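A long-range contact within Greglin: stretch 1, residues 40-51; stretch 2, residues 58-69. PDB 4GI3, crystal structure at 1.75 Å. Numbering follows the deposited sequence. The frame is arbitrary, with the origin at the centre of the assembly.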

# COMPACT_ATOMS: atom_id res chain seq x y z
N ASP B 40 2.25 -19.63 -25.27
CA ASP B 40 3.28 -18.71 -24.75
C ASP B 40 3.16 -18.61 -23.22
O ASP B 40 2.04 -18.66 -22.70
CB ASP B 40 3.14 -17.31 -25.39
CG ASP B 40 3.27 -17.28 -26.90
OD1 ASP B 40 4.27 -17.82 -27.43
OD2 ASP B 40 2.38 -16.69 -27.56
N PHE B 41 4.30 -18.46 -22.52
CA PHE B 41 4.35 -18.37 -21.05
C PHE B 41 4.53 -16.94 -20.53
O PHE B 41 5.48 -16.26 -20.93
CB PHE B 41 5.40 -19.31 -20.47
CG PHE B 41 5.21 -20.76 -20.87
CD1 PHE B 41 5.96 -21.31 -21.91
CD2 PHE B 41 4.27 -21.55 -20.24
CE1 PHE B 41 5.77 -22.65 -22.29
CE2 PHE B 41 4.09 -22.89 -20.60
CZ PHE B 41 4.84 -23.43 -21.63
N TYR B 42 3.63 -16.50 -19.64
CA TYR B 42 3.64 -15.16 -19.04
C TYR B 42 3.64 -15.23 -17.53
O TYR B 42 2.81 -15.92 -16.94
CB TYR B 42 2.41 -14.36 -19.52
CG TYR B 42 2.37 -14.15 -21.02
CD1 TYR B 42 1.59 -14.96 -21.84
CD2 TYR B 42 3.11 -13.13 -21.62
CE1 TYR B 42 1.55 -14.78 -23.22
CE2 TYR B 42 3.09 -12.95 -23.01
CZ TYR B 42 2.31 -13.78 -23.80
OH TYR B 42 2.28 -13.59 -25.17
N LEU B 43 4.61 -14.53 -16.89
CA LEU B 43 4.68 -14.43 -15.42
C LEU B 43 3.93 -13.16 -15.01
O LEU B 43 4.32 -12.06 -15.40
CB LEU B 43 6.15 -14.42 -14.93
CG LEU B 43 6.37 -14.58 -13.42
CD1 LEU B 43 6.16 -16.02 -12.97
CD2 LEU B 43 7.77 -14.15 -13.03
N PHE B 44 2.80 -13.31 -14.32
CA PHE B 44 2.00 -12.18 -13.87
C PHE B 44 2.39 -11.85 -12.43
O PHE B 44 2.82 -12.73 -11.70
CB PHE B 44 0.50 -12.49 -13.98
CG PHE B 44 -0.11 -12.32 -15.35
CD1 PHE B 44 0.02 -13.32 -16.32
CD2 PHE B 44 -0.83 -11.18 -15.68
CE1 PHE B 44 -0.56 -13.16 -17.58
CE2 PHE B 44 -1.42 -11.03 -16.93
CZ PHE B 44 -1.29 -12.04 -17.88
N VAL B 45 2.25 -10.57 -12.01
CA VAL B 45 2.63 -10.17 -10.65
C VAL B 45 1.87 -10.91 -9.52
O VAL B 45 2.42 -11.09 -8.45
CB VAL B 45 2.65 -8.64 -10.46
CG1 VAL B 45 3.76 -8.01 -11.30
CG2 VAL B 45 1.31 -8.03 -10.82
N ASN B 46 0.63 -11.35 -9.81
CA ASN B 46 -0.22 -12.13 -8.90
C ASN B 46 -1.42 -12.71 -9.65
O ASN B 46 -1.70 -12.30 -10.78
CB ASN B 46 -0.68 -11.29 -7.68
CG ASN B 46 -1.43 -10.04 -8.02
OD1 ASN B 46 -2.39 -10.04 -8.80
ND2 ASN B 46 -1.04 -8.94 -7.38
N GLU B 47 -2.18 -13.62 -8.97
CA GLU B 47 -3.38 -14.24 -9.53
C GLU B 47 -4.44 -13.22 -9.89
O GLU B 47 -5.10 -13.40 -10.89
CB GLU B 47 -3.99 -15.24 -8.56
CG GLU B 47 -3.38 -16.63 -8.55
CD GLU B 47 -4.16 -17.58 -7.66
OE1 GLU B 47 -5.40 -17.66 -7.83
OE2 GLU B 47 -3.55 -18.21 -6.77
N CYS B 48 -4.62 -12.13 -9.08
CA CYS B 48 -5.61 -11.10 -9.40
C CYS B 48 -5.41 -10.53 -10.80
O CYS B 48 -6.38 -10.35 -11.53
CB CYS B 48 -5.66 -10.00 -8.35
SG CYS B 48 -7.00 -8.80 -8.61
N GLU B 49 -4.16 -10.22 -11.17
CA GLU B 49 -3.83 -9.66 -12.48
C GLU B 49 -4.13 -10.63 -13.64
O GLU B 49 -4.63 -10.19 -14.67
CB GLU B 49 -2.39 -9.15 -12.54
CG GLU B 49 -2.14 -7.87 -11.72
CD GLU B 49 -2.90 -6.59 -12.05
OE1 GLU B 49 -3.02 -5.74 -11.14
OE2 GLU B 49 -3.35 -6.42 -13.21
N VAL B 50 -3.89 -11.94 -13.42
CA VAL B 50 -4.19 -12.98 -14.43
C VAL B 50 -5.70 -12.98 -14.69
O VAL B 50 -6.12 -12.96 -15.85
CB VAL B 50 -3.74 -14.41 -14.04
CG1 VAL B 50 -3.89 -15.34 -15.23
CG2 VAL B 50 -2.33 -14.45 -13.51
N ARG B 51 -6.51 -13.01 -13.60
CA ARG B 51 -7.97 -13.02 -13.65
C ARG B 51 -8.54 -11.79 -14.35
O ARG B 51 -9.52 -11.90 -15.08
CB ARG B 51 -8.57 -13.16 -12.25
CG ARG B 51 -8.39 -14.55 -11.63
CD ARG B 51 -9.23 -14.73 -10.37
NE ARG B 51 -8.67 -14.04 -9.20
CZ ARG B 51 -9.10 -12.88 -8.71
NH1 ARG B 51 -10.11 -12.25 -9.28
NH2 ARG B 51 -8.52 -12.35 -7.64
N GLY B 58 -10.76 -11.25 -22.52
CA GLY B 58 -11.20 -12.57 -22.98
C GLY B 58 -10.02 -13.50 -23.18
O GLY B 58 -10.07 -14.40 -24.02
N PHE B 59 -8.94 -13.27 -22.40
CA PHE B 59 -7.67 -14.01 -22.40
C PHE B 59 -7.86 -15.41 -21.77
O PHE B 59 -8.50 -15.53 -20.73
CB PHE B 59 -6.62 -13.18 -21.65
CG PHE B 59 -5.29 -13.80 -21.28
CD1 PHE B 59 -4.26 -13.88 -22.20
CD2 PHE B 59 -5.03 -14.19 -19.97
CE1 PHE B 59 -3.00 -14.38 -21.84
CE2 PHE B 59 -3.78 -14.71 -19.61
CZ PHE B 59 -2.77 -14.80 -20.54
N VAL B 60 -7.30 -16.45 -22.45
CA VAL B 60 -7.39 -17.88 -22.09
C VAL B 60 -6.05 -18.39 -21.55
O VAL B 60 -5.02 -18.35 -22.24
CB VAL B 60 -7.89 -18.72 -23.30
CG1 VAL B 60 -8.15 -20.17 -22.89
CG2 VAL B 60 -9.14 -18.10 -23.92
N TYR B 61 -6.06 -18.90 -20.30
CA TYR B 61 -4.82 -19.35 -19.68
C TYR B 61 -5.01 -20.61 -18.80
O TYR B 61 -6.12 -20.97 -18.43
CB TYR B 61 -4.23 -18.20 -18.82
CG TYR B 61 -5.09 -17.90 -17.61
CD1 TYR B 61 -4.93 -18.61 -16.42
CD2 TYR B 61 -6.17 -17.02 -17.70
CE1 TYR B 61 -5.78 -18.41 -15.33
CE2 TYR B 61 -7.03 -16.82 -16.62
CZ TYR B 61 -6.82 -17.50 -15.43
OH TYR B 61 -7.66 -17.31 -14.37
N THR B 62 -3.91 -21.20 -18.42
CA THR B 62 -3.82 -22.30 -17.47
C THR B 62 -2.57 -22.10 -16.65
O THR B 62 -1.53 -21.75 -17.22
CB THR B 62 -3.91 -23.69 -18.18
OG1 THR B 62 -3.89 -24.70 -17.18
CG2 THR B 62 -2.74 -23.95 -19.14
N PHE B 63 -2.66 -22.31 -15.32
CA PHE B 63 -1.47 -22.23 -14.47
C PHE B 63 -0.57 -23.42 -14.77
O PHE B 63 -1.05 -24.52 -15.06
CB PHE B 63 -1.83 -22.24 -12.97
CG PHE B 63 -2.41 -20.93 -12.49
CD1 PHE B 63 -3.73 -20.85 -12.08
CD2 PHE B 63 -1.62 -19.79 -12.41
CE1 PHE B 63 -4.27 -19.64 -11.64
CE2 PHE B 63 -2.16 -18.57 -11.99
CZ PHE B 63 -3.50 -18.50 -11.63
N VAL B 64 0.74 -23.18 -14.72
CA VAL B 64 1.80 -24.15 -14.98
C VAL B 64 2.92 -23.90 -13.95
O VAL B 64 2.94 -22.80 -13.37
CB VAL B 64 2.32 -24.04 -16.45
CG1 VAL B 64 1.23 -24.35 -17.47
CG2 VAL B 64 2.97 -22.69 -16.75
N PRO B 65 3.87 -24.85 -13.70
CA PRO B 65 4.96 -24.55 -12.75
C PRO B 65 5.78 -23.33 -13.20
O PRO B 65 5.88 -23.05 -14.40
CB PRO B 65 5.80 -25.84 -12.76
CG PRO B 65 4.87 -26.91 -13.25
CD PRO B 65 4.02 -26.21 -14.26
N ARG B 66 6.29 -22.58 -12.22
CA ARG B 66 7.07 -21.35 -12.40
C ARG B 66 8.22 -21.48 -13.43
O ARG B 66 8.43 -20.57 -14.22
CB ARG B 66 7.61 -20.91 -11.04
CG ARG B 66 8.03 -19.45 -10.97
CD ARG B 66 8.87 -19.24 -9.74
NE ARG B 66 9.18 -17.83 -9.49
CZ ARG B 66 8.44 -17.01 -8.75
NH1 ARG B 66 7.31 -17.44 -8.21
NH2 ARG B 66 8.83 -15.76 -8.55
N GLU B 67 8.91 -22.64 -13.43
CA GLU B 67 10.04 -22.99 -14.31
C GLU B 67 9.77 -22.78 -15.81
O GLU B 67 10.72 -22.57 -16.57
CB GLU B 67 10.54 -24.41 -14.03
CG GLU B 67 11.11 -24.62 -12.63
CD GLU B 67 10.16 -24.63 -11.44
OE1 GLU B 67 8.94 -24.84 -11.63
OE2 GLU B 67 10.65 -24.42 -10.30
N MET B 68 8.49 -22.83 -16.24
CA MET B 68 8.08 -22.62 -17.63
C MET B 68 8.24 -21.16 -18.06
O MET B 68 8.28 -20.87 -19.25
CB MET B 68 6.61 -23.04 -17.85
CG MET B 68 6.29 -24.45 -17.43
SD MET B 68 7.08 -25.70 -18.45
CE MET B 68 7.99 -26.61 -17.17
N CYS B 69 8.24 -20.23 -17.08
CA CYS B 69 8.31 -18.78 -17.27
C CYS B 69 9.71 -18.22 -17.16
O CYS B 69 10.60 -18.81 -16.52
CB CYS B 69 7.37 -18.07 -16.30
SG CYS B 69 5.64 -18.03 -16.82

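The two stretches are held together by apolar and aromatic side-chain packing, with no hydrogen bond between them, and together they bury 655 Å². V50, on the helix 47-51, is central to one part of the contact. Its CB points toward stretch 2, and its CG1 sits almost squarely over the Y61 ring, 3.4 Å from the centroid and 4° off the normal, a CH-pi contact that a compact branched side chain can make at close range. The same V50 CG1 meets the edge of the F59 ring, 4.4 Å from F59 CE2, while V50 CG2 lies 4.4 Å from F63 CE2. F59 also packs obliquely against F44, with F44 CZ 4.0 Å from F59 CE2. At the more exposed margin, the aliphatic part of E47 serves as an apolar surface, its CG 3.6 Å from F63 CZ.

A second cluster forms where F41 and L43 of the strand 41-44 meet V64, M68 and C69. M68 CB covers one face of the F41 ring, 3.9 Å from its centroid, and V64 CG2 approaches F41 CD2 at 3.9 Å. C69, covalently bonded elsewhere in the structure, lays its SG against the strand backbone, 3.5 Å from Y42 C and 3.6 Å from L43 N, while L43 CD1 packs 4.1 Å from C69 CB.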